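Long-range contacts in manganese-binding protein (Chlamydia trachomatis, PDB 6NSI), which binds iron, manganese or nickel ions, with a preference for ferrous iron, and delivers them to the membrane permease of an ABC transporter for import: residues D34-E39 with L200-Q205; Y38-G43 with S64-K69; T166-F171 with L257-V262. All blocks are in the same frame, centred on the assembly; numbering follows the deposited sequence.

Interaction 1 of 3, residues D34-E39 with L200-Q205. With FE (Fe (III) ion), chain B.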
loop_
_atom_site.group_PDB
_atom_site.type_symbol
_atom_site.label_atom_id
_atom_site.label_comp_id
_atom_site.label_asym_id
_atom_site.label_seq_id
_atom_site.Cartn_x
_atom_site.Cartn_y
_atom_site.Cartn_z
ATOM N N ASP A 34 6.716 -2.871 -11.062
ATOM C CA ASP A 34 6.897 -3.425 -9.727
ATOM C C ASP A 34 7.879 -2.579 -8.928
ATOM O O ASP A 34 9.080 -2.590 -9.236
ATOM C CB ASP A 34 7.395 -4.863 -9.826
ATOM C CG ASP A 34 7.875 -5.403 -8.495
ATOM O OD1 ASP A 34 7.233 -5.069 -7.478
ATOM O OD2 ASP A 34 8.872 -6.170 -8.467
ATOM N N PRO A 35 7.436 -1.866 -7.892
ATOM C CA PRO A 35 8.379 -1.054 -7.109
ATOM C C PRO A 35 9.363 -1.893 -6.326
ATOM O O PRO A 35 10.487 -1.435 -6.087
ATOM C CB PRO A 35 7.459 -0.254 -6.173
ATOM C CG PRO A 35 6.260 -1.181 -5.981
ATOM C CD PRO A 35 6.086 -1.895 -7.301
ATOM N N HIS A 36 8.971 -3.105 -5.917
ATOM C CA HIS A 36 9.837 -3.947 -5.092
ATOM C C HIS A 36 11.189 -4.177 -5.752
ATOM O O HIS A 36 12.222 -4.215 -5.075
ATOM C CB HIS A 36 9.175 -5.303 -4.837
ATOM C CG HIS A 36 7.920 -5.228 -4.027
ATOM N ND1 HIS A 36 7.922 -5.268 -2.651
ATOM C CD2 HIS A 36 6.621 -5.143 -4.400
ATOM C CE1 HIS A 36 6.679 -5.201 -2.207
ATOM N NE2 HIS A 36 5.870 -5.120 -3.248
ATOM N N SER A 37 11.197 -4.368 -7.070
ATOM C CA SER A 37 12.404 -4.742 -7.790
ATOM C C SER A 37 12.866 -3.641 -8.728
ATOM O O SER A 37 13.640 -3.907 -9.658
ATOM C CB SER A 37 12.177 -6.037 -8.563
ATOM O OG SER A 37 11.237 -5.818 -9.599
ATOM N N TYR A 38 12.405 -2.411 -8.503
ATOM C CA TYR A 38 12.786 -1.309 -9.366
ATOM C C TYR A 38 14.290 -1.117 -9.316
ATOM O O TYR A 38 14.885 -1.052 -8.239
ATOM C CB TYR A 38 12.089 -0.024 -8.938
ATOM C CG TYR A 38 12.346 1.142 -9.865
ATOM C CD1 TYR A 38 11.670 1.258 -11.065
ATOM C CD2 TYR A 38 13.266 2.128 -9.536
ATOM C CE1 TYR A 38 11.886 2.323 -11.905
ATOM C CE2 TYR A 38 13.493 3.197 -10.373
ATOM C CZ TYR A 38 12.807 3.286 -11.564
ATOM O OH TYR A 38 13.023 4.353 -12.411
ATOM N N GLU A 39 14.908 -1.055 -10.484
ATOM C CA GLU A 39 16.308 -0.681 -10.588
ATOM C C GLU A 39 16.365 0.683 -11.252
ATOM O O GLU A 39 15.575 0.975 -12.156
ATOM C CB GLU A 39 17.119 -1.722 -11.377
ATOM C CG GLU A 39 17.084 -3.139 -10.777
ATOM C CD GLU A 39 18.228 -3.420 -9.784
ATOM O OE1 GLU A 39 18.302 -4.564 -9.261
ATOM O OE2 GLU A 39 19.051 -2.507 -9.526
ATOM N N LEU A 200 5.327 -11.255 -0.139
ATOM C CA LEU A 200 5.407 -9.758 -0.105
ATOM C C LEU A 200 5.927 -9.101 -1.404
ATOM O O LEU A 200 5.582 -7.968 -1.647
ATOM C CB LEU A 200 6.293 -9.350 1.078
ATOM C CG LEU A 200 5.746 -9.611 2.478
ATOM C CD1 LEU A 200 6.771 -9.286 3.536
ATOM C CD2 LEU A 200 4.473 -8.850 2.747
ATOM N N SER A 201 6.662 -9.841 -2.223
ATOM C CA SER A 201 7.436 -9.503 -3.404
ATOM C C SER A 201 6.959 -10.327 -4.596
ATOM O O SER A 201 6.790 -11.549 -4.471
ATOM C CB SER A 201 8.929 -9.735 -3.163
ATOM O OG SER A 201 9.428 -8.857 -2.169
ATOM N N PRO A 202 6.606 -9.668 -5.579
ATOM C CA PRO A 202 6.247 -10.437 -6.785
ATOM C C PRO A 202 7.401 -11.228 -7.375
ATOM O O PRO A 202 7.153 -12.118 -8.200
ATOM C CB PRO A 202 5.765 -9.358 -7.764
ATOM C CG PRO A 202 5.437 -8.177 -6.923
ATOM C CD PRO A 202 6.351 -8.230 -5.739
ATOM N N GLU A 203 8.647 -10.945 -6.978
ATOM C CA GLU A 203 9.793 -11.584 -7.621
ATOM C C GLU A 203 9.975 -13.048 -7.224
ATOM O O GLU A 203 10.649 -13.791 -7.951
ATOM C CB GLU A 203 11.073 -10.798 -7.309
ATOM C CG GLU A 203 12.109 -10.829 -8.428
ATOM C CD GLU A 203 13.196 -9.760 -8.260
ATOM O OE1 GLU A 203 13.248 -9.116 -7.185
ATOM O OE2 GLU A 203 13.999 -9.564 -9.203
ATOM N N ALA A 204 9.386 -13.484 -6.107
ATOM C CA ALA A 204 9.528 -14.872 -5.683
ATOM C C ALA A 204 8.772 -15.816 -6.621
ATOM O O ALA A 204 7.762 -15.450 -7.230
ATOM C CB ALA A 204 9.027 -15.050 -4.248
ATOM N N GLN A 205 9.283 -17.044 -6.735
ATOM C CA GLN A 205 8.660 -18.071 -7.564
ATOM C C GLN A 205 7.434 -18.652 -6.866
ATOM O O GLN A 205 7.495 -18.992 -5.680
ATOM C CB GLN A 205 9.667 -19.184 -7.857
ATOM C CG GLN A 205 9.329 -20.011 -9.082
ATOM C CD GLN A 205 9.374 -19.195 -10.362
ATOM O OE1 GLN A 205 10.262 -18.358 -10.551
ATOM N NE2 GLN A 205 8.412 -19.433 -11.248
HETATM FE FE FE B . 3.828 -5.298 -3.078
#
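The carbonyl oxygen of L200 comes very close to the H36 ring without a hydrogen bond: L200 O is 3.0 Å from H36 CE1. L200 O is also 3.3 Å from H36 NE2. That nitrogen has no hydrogen to share: H36 NE2 binds the iron(III) ion at 2.1 Å. Metal binding probably polarises the CE1-H bond and would favour this approach to a carbonyl oxygen. The rest between the two loops is packing. P202 crosses the histidine at about a right angle, with P202 CD 3.4 Å from H36 CD2. S201 CA sits over the centre of one ring face. The two loops lie at the metal cleft, consistent with the bacterial solute-binding protein 9 family, and H102, H168 and D260 complete the iron site. D34 forms an Asx turn: H36 N donates to D34 OD1, from well above the carboxylate plane. D34 OD2 takes a second grip from S37 OG at 2.6 Å. CG of D34 stands anti to the backbone N (chi1 168°), on the side of P202. The two side chains meet tip to tip, D34 OD1 lying 3.6 Å from P202 CG. E203 OE1 touches S37 CB at 3.5 Å.

Interaction 2 of 3, residues Y38-G43 with S64-K69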
loop_
_atom_site.group_PDB
_atom_site.type_symbol
_atom_site.label_atom_id
_atom_site.label_comp_id
_atom_site.label_asym_id
_atom_site.label_seq_id
_atom_site.Cartn_x
_atom_site.Cartn_y
_atom_site.Cartn_z
ATOM N N TYR A 38 12.405 -2.411 -8.503
ATOM C CA TYR A 38 12.786 -1.309 -9.366
ATOM C C TYR A 38 14.290 -1.117 -9.316
ATOM O O TYR A 38 14.885 -1.052 -8.239
ATOM C CB TYR A 38 12.089 -0.024 -8.938
ATOM C CG TYR A 38 12.346 1.142 -9.865
ATOM C CD1 TYR A 38 11.670 1.258 -11.065
ATOM C CD2 TYR A 38 13.266 2.128 -9.536
ATOM C CE1 TYR A 38 11.886 2.323 -11.905
ATOM C CE2 TYR A 38 13.493 3.197 -10.373
ATOM C CZ TYR A 38 12.807 3.286 -11.564
ATOM O OH TYR A 38 13.023 4.353 -12.411
ATOM N N GLU A 39 14.908 -1.055 -10.484
ATOM C CA GLU A 39 16.308 -0.681 -10.588
ATOM C C GLU A 39 16.365 0.683 -11.252
ATOM O O GLU A 39 15.575 0.975 -12.156
ATOM C CB GLU A 39 17.119 -1.722 -11.377
ATOM C CG GLU A 39 17.084 -3.139 -10.777
ATOM C CD GLU A 39 18.228 -3.420 -9.784
ATOM O OE1 GLU A 39 18.302 -4.564 -9.261
ATOM O OE2 GLU A 39 19.051 -2.507 -9.526
ATOM N N MET A 40 17.267 1.535 -10.776
ATOM C CA MET A 40 17.313 2.888 -11.307
ATOM C C MET A 40 17.607 2.864 -12.799
ATOM O O MET A 40 18.412 2.060 -13.280
ATOM C CB MET A 40 18.353 3.722 -10.566
ATOM C CG MET A 40 17.925 4.048 -9.145
ATOM S SD MET A 40 19.323 4.469 -8.114
ATOM C CE MET A 40 19.877 5.950 -8.965
ATOM N N VAL A 41 16.907 3.725 -13.529
ATOM C CA VAL A 41 17.133 3.923 -14.942
ATOM C C VAL A 41 17.988 5.175 -15.119
ATOM O O VAL A 41 18.175 5.963 -14.193
ATOM C CB VAL A 41 15.799 4.026 -15.727
ATOM C CG1 VAL A 41 14.957 2.744 -15.533
ATOM C CG2 VAL A 41 15.013 5.247 -15.286
ATOM N N LYS A 42 18.526 5.355 -16.323
ATOM C CA LYS A 42 19.319 6.546 -16.599
ATOM C C LYS A 42 18.491 7.803 -16.352
ATOM O O LYS A 42 17.319 7.888 -16.735
ATOM C CB LYS A 42 19.841 6.524 -18.038
ATOM C CG LYS A 42 20.860 7.619 -18.343
ATOM C CD LYS A 42 21.094 7.756 -19.841
ATOM C CE LYS A 42 22.420 8.436 -20.142
ATOM N NZ LYS A 42 22.940 8.047 -21.487
ATOM N N GLY A 43 19.105 8.777 -15.693
ATOM C CA GLY A 43 18.427 9.979 -15.286
ATOM C C GLY A 43 17.939 9.961 -13.853
ATOM O O GLY A 43 17.755 11.033 -13.262
ATOM N N SER A 64 16.234 -2.865 -3.970
ATOM C CA SER A 64 17.115 -3.197 -5.078
ATOM C C SER A 64 18.513 -2.623 -4.854
ATOM O O SER A 64 18.691 -1.586 -4.209
ATOM C CB SER A 64 16.537 -2.667 -6.384
ATOM O OG SER A 64 16.938 -1.324 -6.611
ATOM N N ALA A 65 19.514 -3.328 -5.394
ATOM C CA ALA A 65 20.904 -2.910 -5.242
ATOM C C ALA A 65 21.140 -1.516 -5.805
ATOM O O ALA A 65 21.984 -0.777 -5.289
ATOM C CB ALA A 65 21.828 -3.917 -5.930
ATOM N N SER A 66 20.410 -1.148 -6.861
ATOM C CA SER A 66 20.489 0.198 -7.426
ATOM C C SER A 66 20.110 1.259 -6.396
ATOM O O SER A 66 20.856 2.219 -6.164
ATOM C CB SER A 66 19.555 0.288 -8.635
ATOM O OG SER A 66 19.900 1.369 -9.469
ATOM N N LEU A 67 18.937 1.100 -5.777
ATOM C CA LEU A 67 18.426 2.115 -4.861
ATOM C C LEU A 67 19.215 2.131 -3.556
ATOM O O LEU A 67 19.453 3.203 -2.985
ATOM C CB LEU A 67 16.935 1.878 -4.599
ATOM C CG LEU A 67 15.990 1.933 -5.816
ATOM C CD1 LEU A 67 14.613 1.326 -5.521
ATOM C CD2 LEU A 67 15.831 3.357 -6.334
ATOM N N ARG A 68 19.643 0.955 -3.075
ATOM C CA ARG A 68 20.419 0.903 -1.838
ATOM C C ARG A 68 21.728 1.682 -1.953
ATOM O O ARG A 68 22.147 2.328 -0.985
ATOM C CB ARG A 68 20.699 -0.542 -1.444
ATOM C CG ARG A 68 19.547 -1.247 -0.770
ATOM C CD ARG A 68 19.634 -2.738 -1.039
ATOM N NE ARG A 68 19.997 -3.503 0.152
ATOM C CZ ARG A 68 19.119 -3.960 1.042
ATOM N NH1 ARG A 68 17.824 -3.720 0.875
ATOM N NH2 ARG A 68 19.534 -4.648 2.103
ATOM N N LYS A 69 22.393 1.631 -3.122
ATOM C CA LYS A 69 23.625 2.409 -3.317
ATOM C C LYS A 69 23.375 3.889 -3.077
ATOM O O LYS A 69 24.161 4.569 -2.402
ATOM C CB LYS A 69 24.187 2.235 -4.733
ATOM C CG LYS A 69 24.473 0.821 -5.195
ATOM C CD LYS A 69 25.035 0.776 -6.643
ATOM C CE LYS A 69 24.310 1.737 -7.610
ATOM N NZ LYS A 69 23.738 1.097 -8.852
HETATM O O HOH W 1 19.328 -5.543 -7.134
HETATM O O HOH W 2 20.153 0.597 -11.941
#
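This is a polar contact between a loop and a helix start: residues 38-40 lie against the N-terminal end of helix 65-71. S64 is the N-cap. S64 OG accepts from L67 N and donates to Y38 O at 2.6 Å, in the carbonyl plane, with a C=O...OG angle of 156°. One hydroxyl thus caps the helix and ties the loop to it. E39 reaches the same helix end. Its chain bends at chi2 (-91°). S66 N donates to E39 OE2 at 3.3 Å, on the syn side but 30° out of the carboxylate plane. A water donates to E39 OE1 and accepts from A65 N. The first-turn N-H groups and the helix dipole would favour this negative charge. S66 OG accepts a weak bond from M40 N at 2.9 Å. A second water joins S66 OG to M40 O. Apolar packing adds to this: M40 CG meets L67 CD2 at 3.6 Å, and that methyl also lies at the edge of the Y38 ring. The hydroxyl of Y38 bonds to D44. The loop runs from strand 24-27 to helix 44-50, and L67 also touches M7, in the loop between strand 3-6 and helix 9-19.

Interaction 3 of 3, residues T166-F171 with L257-V262. With FE (Fe (III) ion), chain B.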
loop_
_atom_site.group_PDB
_atom_site.type_symbol
_atom_site.label_atom_id
_atom_site.label_comp_id
_atom_site.label_asym_id
_atom_site.label_seq_id
_atom_site.Cartn_x
_atom_site.Cartn_y
_atom_site.Cartn_z
ATOM N N THR A 166 -5.918 -12.377 -2.658
ATOM C CA THR A 166 -5.336 -11.469 -3.637
ATOM C C THR A 166 -4.134 -12.105 -4.330
ATOM O O THR A 166 -3.740 -13.234 -4.033
ATOM C CB THR A 166 -4.894 -10.156 -2.990
ATOM O OG1 THR A 166 -3.792 -10.429 -2.107
ATOM C CG2 THR A 166 -6.062 -9.530 -2.219
ATOM N N GLY A 167 -3.561 -11.341 -5.273
ATOM C CA GLY A 167 -2.451 -11.845 -6.064
ATOM C C GLY A 167 -1.183 -12.037 -5.249
ATOM O O GLY A 167 -0.562 -13.108 -5.299
ATOM N N HIS A 168 -0.746 -10.985 -4.533
ATOM C CA HIS A 168 0.326 -11.123 -3.553
ATOM C C HIS A 168 -0.109 -10.484 -2.242
ATOM O O HIS A 168 -1.213 -9.949 -2.123
ATOM C CB HIS A 168 1.678 -10.571 -4.063
ATOM C CG HIS A 168 1.845 -9.075 -4.025
ATOM N ND1 HIS A 168 1.076 -8.208 -4.783
ATOM C CD2 HIS A 168 2.789 -8.306 -3.421
ATOM C CE1 HIS A 168 1.504 -6.968 -4.600
ATOM N NE2 HIS A 168 2.539 -7.001 -3.782
ATOM N N ASN A 169 0.781 -10.586 -1.256
ATOM C CA ASN A 169 0.510 -10.186 0.126
ATOM C C ASN A 169 0.779 -8.687 0.291
ATOM O O ASN A 169 1.750 -8.252 0.903
ATOM C CB ASN A 169 1.352 -11.026 1.086
ATOM C CG ASN A 169 1.018 -10.758 2.532
ATOM O OD1 ASN A 169 -0.026 -10.171 2.837
ATOM N ND2 ASN A 169 1.911 -11.163 3.439
ATOM N N ALA A 170 -0.127 -7.894 -0.278
ATOM C CA ALA A 170 -0.065 -6.445 -0.197
ATOM C C ALA A 170 -1.148 -5.849 0.691
ATOM O O ALA A 170 -1.133 -4.636 0.924
ATOM C CB ALA A 170 -0.176 -5.821 -1.600
ATOM N N PHE A 171 -2.078 -6.659 1.200
ATOM C CA PHE A 171 -3.217 -6.140 1.948
ATOM C C PHE A 171 -3.271 -6.660 3.386
ATOM O O PHE A 171 -4.344 -6.685 4.005
ATOM C CB PHE A 171 -4.512 -6.450 1.197
ATOM C CG PHE A 171 -4.558 -5.835 -0.191
ATOM C CD1 PHE A 171 -4.118 -6.551 -1.300
ATOM C CD2 PHE A 171 -5.024 -4.537 -0.374
ATOM C CE1 PHE A 171 -4.156 -5.988 -2.575
ATOM C CE2 PHE A 171 -5.064 -3.960 -1.648
ATOM C CZ PHE A 171 -4.639 -4.687 -2.749
ATOM N N LEU A 257 -7.550 -4.775 -8.240
ATOM C CA LEU A 257 -7.101 -3.954 -7.132
ATOM C C LEU A 257 -5.753 -3.340 -7.483
ATOM O O LEU A 257 -5.025 -3.836 -8.339
ATOM C CB LEU A 257 -6.994 -4.785 -5.854
ATOM C CG LEU A 257 -8.262 -5.462 -5.321
ATOM C CD1 LEU A 257 -7.886 -6.273 -4.064
ATOM C CD2 LEU A 257 -9.308 -4.413 -4.960
ATOM N N TYR A 258 -5.426 -2.242 -6.824
ATOM C CA TYR A 258 -4.122 -1.614 -7.015
ATOM C C TYR A 258 -3.320 -1.821 -5.741
ATOM O O TYR A 258 -3.599 -1.196 -4.716
ATOM C CB TYR A 258 -4.277 -0.143 -7.383
ATOM C CG TYR A 258 -4.872 -0.017 -8.764
ATOM C CD1 TYR A 258 -6.239 -0.220 -8.975
ATOM C CD2 TYR A 258 -4.074 0.260 -9.863
ATOM C CE1 TYR A 258 -6.791 -0.131 -10.249
ATOM C CE2 TYR A 258 -4.621 0.349 -11.132
ATOM C CZ TYR A 258 -5.977 0.153 -11.318
ATOM O OH TYR A 258 -6.515 0.245 -12.591
ATOM N N SER A 259 -2.340 -2.720 -5.812
ATOM C CA SER A 259 -1.551 -3.109 -4.651
ATOM C C SER A 259 -0.304 -2.238 -4.491
ATOM O O SER A 259 -0.096 -1.615 -3.447
ATOM C CB SER A 259 -1.143 -4.577 -4.794
ATOM O OG SER A 259 -0.386 -4.733 -5.989
ATOM N N ASP A 260 0.546 -2.207 -5.514
ATOM C CA ASP A 260 1.856 -1.585 -5.420
ATOM C C ASP A 260 1.927 -0.272 -6.184
ATOM O O ASP A 260 3.008 0.327 -6.294
ATOM C CB ASP A 260 2.928 -2.549 -5.927
ATOM C CG ASP A 260 3.192 -3.708 -4.968
ATOM O OD1 ASP A 260 2.899 -3.598 -3.746
ATOM O OD2 ASP A 260 3.712 -4.738 -5.448
ATOM N N ASN A 261 0.807 0.188 -6.732
ATOM C CA ASN A 261 0.832 1.374 -7.567
ATOM C C ASN A 261 -0.504 2.093 -7.430
ATOM O O ASN A 261 -1.363 1.708 -6.636
ATOM C CB ASN A 261 1.154 1.026 -9.029
ATOM C CG ASN A 261 0.050 0.203 -9.711
ATOM O OD1 ASN A 261 -0.758 -0.454 -9.053
ATOM N ND2 ASN A 261 0.038 0.218 -11.040
ATOM N N VAL A 262 -0.642 3.141 -8.228
ATOM C CA VAL A 262 -1.795 4.080 -8.221
ATOM C C VAL A 262 -2.462 4.084 -9.602
ATOM O O VAL A 262 -1.755 3.899 -10.572
ATOM C CB VAL A 262 -1.226 5.463 -7.856
ATOM C CG1 VAL A 262 -1.873 6.632 -8.570
ATOM C CG2 VAL A 262 -1.096 5.681 -6.366
HETATM FE FE FE B . 3.828 -5.298 -3.078
#
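Two loops without regular structure pass each other here, closest at A170 and S259, whose CA atoms are 5.8 Å apart. They carry two of the four residues of the iron(III) site in this solute-binding protein. H168 and D260 reach toward each other tip to tip, with the metal joining them. The imidazole and carboxylate planes are 68° apart. H168 NE2 binds the iron at 2.2 Å. D260 chelates the iron with both oxygens, OD1 at 2.0 Å and OD2 at 2.4 Å, an uneven bidentate grip. H36 and H102 complete the site.

The other ring nitrogen, H168 ND1, bonds to E229, which also bonds to S259 OG. This second-shell carboxylate would help fix the turn of the ring and may strengthen its donation to the metal. S259 OG lies at the ring edge, in plane, 3.2 Å from H168 CE1. A170 CB covers one face of the H168 ring, 3.5 Å above the plane and offset toward the rim. A170 CB also meets S259 CB at 3.6 Å.

Away from the metal the contact is apolar. F171 directly precedes helix 172-178. CG of F171 is anti to the carbonyl carbon (chi1 -60°), beside the backbone N. CZ at the far end of the ring packs on CD1 of L257, whose side chain also touches helix 266-280. CG2 of T166 meets L257 CD1 more loosely. The hydroxyl of T166 serves its own loop instead: OG1 donates to H168 O at 2.6 Å, tilted 33° from the carbonyl plane.

Interactions 1 and 3 meet at the iron(III) ion, which they hold from different loops. Interaction 3 is the buried one; the other two are partly buried. Interaction 3 brings a carboxylate and a histidine to the metal, while interaction 1 brings one histidine and otherwise packs loop on loop. The two touch directly: D260 OD2 lies near both H36 NE2 and D34 OD1, and L200 packs on H168 and N169. Interaction 2 shares Y38 and E39 with interaction 1 and continues the same loop outward. It lies about 22 Å from interaction 3, centre to centre. Its chemistry is that of a helix N-terminus, with hydroxyl, carboxylate and water bonds and no metal ligand.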